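Local coordinates for protein DyP-type peroxidase (Pleurotus ostreatus PC15, PDB 6FSK) that probably uses hydrogen peroxide at its heme b to oxidise substrates such as dyes and, at a non-canonical site, manganese(II), at residues A[21-26]-A[379-384]. The protein carries 1 engineered substitution. Sequence-based numbering, arbitrary orientation.
Sequences ETYFFF and GLLFVC. With HEM (protoporphyrin IX containing Fe), chain C.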
ATOM      1  N   GLU A  21      -4.940 -14.617   1.948  1.00 10.45           N
ATOM      2  CA  GLU A  21      -5.560 -13.992   0.774  1.00 11.56           C
ATOM      3  C   GLU A  21      -4.902 -14.494  -0.483  1.00 11.70           C
ATOM      4  O   GLU A  21      -3.678 -14.486  -0.574  1.00 12.46           O
ATOM      5  CB  GLU A  21      -5.493 -12.440   0.885  1.00 11.42           C
ATOM      6  CG  GLU A  21      -6.280 -11.686  -0.155  1.00 12.24           C
ATOM      7  CD  GLU A  21      -6.327 -10.194   0.148  1.00 12.19           C
ATOM      8  OE1 GLU A  21      -5.362  -9.709   0.733  1.00 13.07           O
ATOM      9  OE2 GLU A  21      -7.352  -9.543  -0.268  1.00 12.87           O
ATOM     10  N   THR A  22      -5.704 -14.838  -1.496  1.00 10.45           N
ATOM     11  CA  THR A  22      -5.203 -15.158  -2.804  1.00 11.10           C
ATOM     12  C   THR A  22      -5.650 -14.141  -3.838  1.00 10.33           C
ATOM     13  O   THR A  22      -6.836 -13.822  -3.946  1.00 11.72           O
ATOM     14  CB  THR A  22      -5.606 -16.563  -3.204  1.00 11.12           C
ATOM     15  OG1 THR A  22      -4.960 -17.483  -2.307  1.00 12.42           O
ATOM     16  CG2 THR A  22      -5.201 -16.865  -4.619  1.00 13.17           C
ATOM     17  N   TYR A  23      -4.674 -13.688  -4.643  1.00  9.28           N
ATOM     18  CA  TYR A  23      -4.898 -12.813  -5.768  1.00 10.25           C
ATOM     19  C   TYR A  23      -4.752 -13.633  -7.058  1.00 10.88           C
ATOM     20  O   TYR A  23      -3.649 -14.157  -7.322  1.00 10.82           O
ATOM     21  CB  TYR A  23      -4.007 -11.595  -5.792  1.00  9.47           C
ATOM     22  CG  TYR A  23      -4.193 -10.622  -4.674  1.00 10.58           C
ATOM     23  CD1 TYR A  23      -3.549 -10.788  -3.470  1.00 11.78           C
ATOM     24  CD2 TYR A  23      -5.026  -9.485  -4.863  1.00 10.34           C
ATOM     25  CE1 TYR A  23      -3.707  -9.875  -2.420  1.00 12.51           C
ATOM     26  CE2 TYR A  23      -5.233  -8.589  -3.834  1.00 11.08           C
ATOM     27  CZ  TYR A  23      -4.561  -8.775  -2.620  1.00 10.95           C
ATOM     28  OH  TYR A  23      -4.781  -7.800  -1.610  1.00 13.23           O
ATOM     29  N   PHE A  24      -5.859 -13.781  -7.782  1.00 10.06           N
ATOM     30  CA  PHE A  24      -5.919 -14.558  -9.002  1.00 10.74           C
ATOM     31  C   PHE A  24      -5.966 -13.604 -10.214  1.00 10.21           C
ATOM     32  O   PHE A  24      -6.976 -12.903 -10.489  1.00 11.49           O
ATOM     33  CB  PHE A  24      -7.138 -15.475  -8.965  1.00 11.03           C
ATOM     34  CG  PHE A  24      -7.352 -16.318 -10.179  1.00 12.21           C
ATOM     35  CD1 PHE A  24      -6.644 -17.535 -10.251  1.00 13.45           C
ATOM     36  CD2 PHE A  24      -8.186 -15.913 -11.241  1.00 12.24           C
ATOM     37  CE1 PHE A  24      -6.833 -18.370 -11.383  1.00 16.18           C
ATOM     38  CE2 PHE A  24      -8.362 -16.755 -12.391  1.00 15.07           C
ATOM     39  CZ  PHE A  24      -7.676 -17.943 -12.425  1.00 13.34           C
ATOM     40  N   PHE A  25      -4.860 -13.541 -10.956  1.00 10.53           N
ATOM     41  CA  PHE A  25      -4.708 -12.625 -12.083  1.00 10.50           C
ATOM     42  C   PHE A  25      -5.066 -13.335 -13.399  1.00 11.68           C
ATOM     43  O   PHE A  25      -4.602 -14.439 -13.643  1.00 12.91           O
ATOM     44  CB  PHE A  25      -3.289 -12.078 -12.162  1.00 10.01           C
ATOM     45  CG  PHE A  25      -2.861 -11.349 -10.921  1.00 10.31           C
ATOM     46  CD1 PHE A  25      -3.206 -10.031 -10.783  1.00 11.35           C
ATOM     47  CD2 PHE A  25      -2.106 -11.930  -9.936  1.00 10.44           C
ATOM     48  CE1 PHE A  25      -2.805  -9.294  -9.642  1.00 10.84           C
ATOM     49  CE2 PHE A  25      -1.739 -11.206  -8.784  1.00 10.45           C
ATOM     50  CZ  PHE A  25      -2.114  -9.912  -8.645  1.00 10.46           C
ATOM     51  N   PHE A  26      -5.952 -12.727 -14.182  1.00 11.77           N
ATOM     52  CA  PHE A  26      -6.529 -13.404 -15.329  1.00 11.99           C
ATOM     53  C   PHE A  26      -6.521 -12.549 -16.555  1.00 11.36           C
ATOM     54  O   PHE A  26      -6.399 -11.274 -16.539  1.00 11.46           O
ATOM     55  CB  PHE A  26      -7.939 -13.881 -14.988  1.00 12.87           C
ATOM     56  CG  PHE A  26      -8.938 -12.756 -14.804  1.00 12.37           C
ATOM     57  CD1 PHE A  26      -9.664 -12.259 -15.846  1.00 12.42           C
ATOM     58  CD2 PHE A  26      -9.202 -12.265 -13.555  1.00 12.68           C
ATOM     59  CE1 PHE A  26     -10.586 -11.261 -15.641  1.00 14.02           C
ATOM     60  CE2 PHE A  26     -10.093 -11.270 -13.338  1.00 13.13           C
ATOM     61  CZ  PHE A  26     -10.794 -10.762 -14.382  1.00 13.18           C
ATOM     62  N   GLY A 379       7.823 -11.085   1.763  1.00  8.83           N
ATOM     63  CA  GLY A 379       7.568  -9.648   1.526  1.00  9.47           C
ATOM     64  C   GLY A 379       6.152  -9.214   1.789  1.00  7.92           C
ATOM     65  O   GLY A 379       5.511  -9.673   2.717  1.00  8.77           O
ATOM     66  N   LEU A 380       5.729  -8.267   0.999  1.00  8.67           N
ATOM     67  CA  LEU A 380       4.436  -7.622   1.146  1.00 10.08           C
ATOM     68  C   LEU A 380       3.701  -7.657  -0.193  1.00  9.32           C
ATOM     69  O   LEU A 380       4.238  -7.260  -1.229  1.00 10.95           O
ATOM     70  CB  LEU A 380       4.619  -6.173   1.618  1.00 10.47           C
ATOM     71  CG  LEU A 380       3.394  -5.391   1.984  1.00 11.66           C
ATOM     72  CD1 LEU A 380       2.756  -5.947   3.231  1.00 11.61           C
ATOM     73  CD2 LEU A 380       3.791  -3.930   2.213  1.00 11.09           C
ATOM     74  N   LEU A 381       2.473  -8.158  -0.160  1.00  9.00           N
ATOM     75  CA  LEU A 381       1.518  -7.900  -1.273  1.00  9.50           C
ATOM     76  C   LEU A 381       0.905  -6.543  -1.013  1.00  8.49           C
ATOM     77  O   LEU A 381      -0.071  -6.433  -0.239  1.00 10.23           O
ATOM     78  CB  LEU A 381       0.524  -8.993  -1.319  1.00  9.14           C
ATOM     79  CG  LEU A 381       1.025 -10.436  -1.433  1.00  9.51           C
ATOM     80  CD1 LEU A 381      -0.140 -11.427  -1.534  1.00 10.72           C
ATOM     81  CD2 LEU A 381       2.053 -10.599  -2.531  1.00 11.18           C
ATOM     82  N   PHE A 382       1.570  -5.524  -1.533  1.00  8.58           N
ATOM     83  CA  PHE A 382       1.127  -4.145  -1.294  1.00  8.58           C
ATOM     84  C   PHE A 382      -0.114  -3.874  -2.149  1.00  8.95           C
ATOM     85  O   PHE A 382      -0.081  -4.054  -3.335  1.00  7.94           O
ATOM     86  CB  PHE A 382       2.238  -3.167  -1.696  1.00  9.53           C
ATOM     87  CG  PHE A 382       1.839  -1.749  -1.557  1.00 10.34           C
ATOM     88  CD1 PHE A 382       2.065  -1.045  -0.381  1.00 11.02           C
ATOM     89  CD2 PHE A 382       1.315  -1.095  -2.610  1.00 11.10           C
ATOM     90  CE1 PHE A 382       1.631   0.289  -0.255  1.00 10.67           C
ATOM     91  CE2 PHE A 382       0.967   0.266  -2.502  1.00 10.92           C
ATOM     92  CZ  PHE A 382       1.121   0.927  -1.320  1.00 10.31           C
ATOM     93  N   VAL A 383      -1.174  -3.427  -1.509  1.00  8.16           N
ATOM     94  CA  VAL A 383      -2.355  -2.993  -2.197  1.00  8.07           C
ATOM     95  C   VAL A 383      -2.804  -1.646  -1.627  1.00  7.85           C
ATOM     96  O   VAL A 383      -2.822  -1.502  -0.392  1.00  8.84           O
ATOM     97  CB  VAL A 383      -3.520  -3.998  -2.072  1.00  9.39           C
ATOM     98  CG1 VAL A 383      -4.850  -3.384  -2.496  1.00 10.91           C
ATOM     99  CG2 VAL A 383      -3.208  -5.214  -2.907  1.00  9.75           C
ATOM    100  N   CYS A 384      -3.082  -0.656  -2.422  1.00  7.85           N
ATOM    101  CA  CYS A 384      -3.664   0.615  -1.890  1.00  8.56           C
ATOM    102  C   CYS A 384      -4.739   1.097  -2.848  1.00  8.29           C
ATOM    103  O   CYS A 384      -4.688   0.823  -4.060  1.00  8.11           O
ATOM    104  CB  CYS A 384      -2.599   1.692  -1.637  1.00  9.56           C
ATOM    105  SG  CYS A 384      -1.910   2.448  -3.102  1.00 10.45           S
TER
HETATM  106  CHA HEM C 501       3.199   3.321   6.620  1.00  9.86           C
HETATM  107  CHB HEM C 501       6.088  -0.477   5.937  1.00  8.76           C
HETATM  108  CHC HEM C 501       5.536   0.042   1.182  1.00  8.84           C
HETATM  109  CHD HEM C 501       2.887   4.045   1.841  1.00  8.61           C
HETATM  110  C1A HEM C 501       4.030   2.233   6.891  1.00  9.30           C
HETATM  111  C2A HEM C 501       4.395   1.753   8.188  1.00  9.75           C
HETATM  112  C3A HEM C 501       5.160   0.667   8.005  1.00  9.96           C
HETATM  113  C4A HEM C 501       5.332   0.525   6.591  1.00  9.12           C
HETATM  114  CMA HEM C 501       5.830  -0.140   9.063  1.00 10.35           C
HETATM  115  CAA HEM C 501       3.997   2.403   9.503  1.00  9.79           C
HETATM  116  CBA HEM C 501       2.738   1.892  10.192  1.00 11.28           C
HETATM  117  CGA HEM C 501       1.476   2.265   9.459  1.00 12.05           C
HETATM  118  O1A HEM C 501       1.040   3.416   9.515  1.00 12.34           O
HETATM  119  O2A HEM C 501       0.882   1.360   8.821  1.00 13.22           O
HETATM  120  C1B HEM C 501       6.222  -0.698   4.563  1.00 10.33           C
HETATM  121  C2B HEM C 501       6.903  -1.748   3.955  1.00 10.51           C
HETATM  122  C3B HEM C 501       6.747  -1.663   2.607  1.00  8.52           C
HETATM  123  C4B HEM C 501       5.935  -0.454   2.409  1.00  8.47           C
HETATM  124  CMB HEM C 501       7.726  -2.795   4.662  1.00 11.73           C
HETATM  125  CAB HEM C 501       7.245  -2.464   1.467  1.00  9.00           C
HETATM  126  CBB HEM C 501       7.635  -3.714   1.583  1.00  8.64           C
HETATM  127  C1C HEM C 501       4.864   1.186   0.881  1.00  8.59           C
HETATM  128  C2C HEM C 501       4.577   1.750  -0.370  1.00  9.24           C
HETATM  129  C3C HEM C 501       3.853   2.896  -0.215  1.00  9.19           C
HETATM  130  C4C HEM C 501       3.617   3.023   1.203  1.00  7.88           C
HETATM  131  CMC HEM C 501       4.995   1.132  -1.677  1.00 10.22           C
HETATM  132  CAC HEM C 501       3.363   3.924  -1.173  1.00  8.70           C
HETATM  133  CBC HEM C 501       3.956   4.189  -2.355  1.00  9.94           C
HETATM  134  C1D HEM C 501       2.714   4.115   3.226  1.00  8.40           C
HETATM  135  C2D HEM C 501       1.778   5.123   3.814  1.00  8.41           C
HETATM  136  C3D HEM C 501       1.847   4.870   5.177  1.00  8.91           C
HETATM  137  C4D HEM C 501       2.834   3.816   5.344  1.00  9.28           C
HETATM  138  CMD HEM C 501       0.932   6.116   3.124  1.00  8.16           C
HETATM  139  CAD HEM C 501       1.153   5.628   6.303  1.00  9.28           C
HETATM  140  CBD HEM C 501       1.898   6.851   6.737  1.00  9.78           C
HETATM  141  CGD HEM C 501       1.119   7.644   7.757  1.00  9.52           C
HETATM  142  O1D HEM C 501       1.785   7.934   8.781  1.00 10.65           O
HETATM  143  O2D HEM C 501      -0.066   7.854   7.602  1.00 11.04           O
HETATM  144  NA  HEM C 501       4.698   1.538   5.881  1.00  9.36           N
HETATM  145  NB  HEM C 501       5.708   0.129   3.621  1.00  8.58           N
HETATM  146  NC  HEM C 501       4.363   2.076   1.862  1.00  8.57           N
HETATM  147  ND  HEM C 501       3.358   3.433   4.174  1.00  8.41           N
HETATM  148 FE   HEM C 501       4.591   1.847   3.901  1.00  9.01          FE
HETATM  149  O   HOH W   1      -2.757  -7.147  -0.043  1.00 14.10           O
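Leu381 is the first residue along 379-384 to meet Tyr23: its CD1 methyl lies 4.0 Å from Tyr23 CD1, and the two side chains run past one another in opposite directions. Just before it, Leu380 belongs to the heme pocket, its CD2 3.7 Å from the heme's C3B. With its CG beside the backbone N (chi1 -55°) and the chain then extended, Leu381 brings its methyl to the Tyr23 ring, where CE1 is touched too; it also touches Tyr244, Ile358 and Phe360. Its backbone joins in as well. A water oxygen lies 2.8 Å from Leu381 O, to which it donates, and that water in turn accepts the Tyr23 hydroxyl, OH to water oxygen 2.6 Å, linking the buried phenol to the strand through one solvent molecule. Leu381 is also the centre of an inverse gamma turn. Strands 20-28 and 379-386 belong to the two ferredoxin-like halves of the DyP fold, whose sheets face each other, and this contact packs one against the other. At Phe382 the CB leaves away from 21-26, and the ring is part of the heme b site: CE1 sits 3.3 Å from C2C of the heme, whose methyl CMC lies over one ring face, offset toward the rim. Val383 turns back, its CG2 methyl resting 3.3 Å from Tyr23 OH and 3.8 Å from Tyr23 CZ, an oblique approach to the ring. Replacing Tyr23 by a phenylalanine would probably leave the bridging water without its hydroxyl donor and break the polar link to Leu381 O. Beyond the segment, Phe137 packs against the Tyr23 ring.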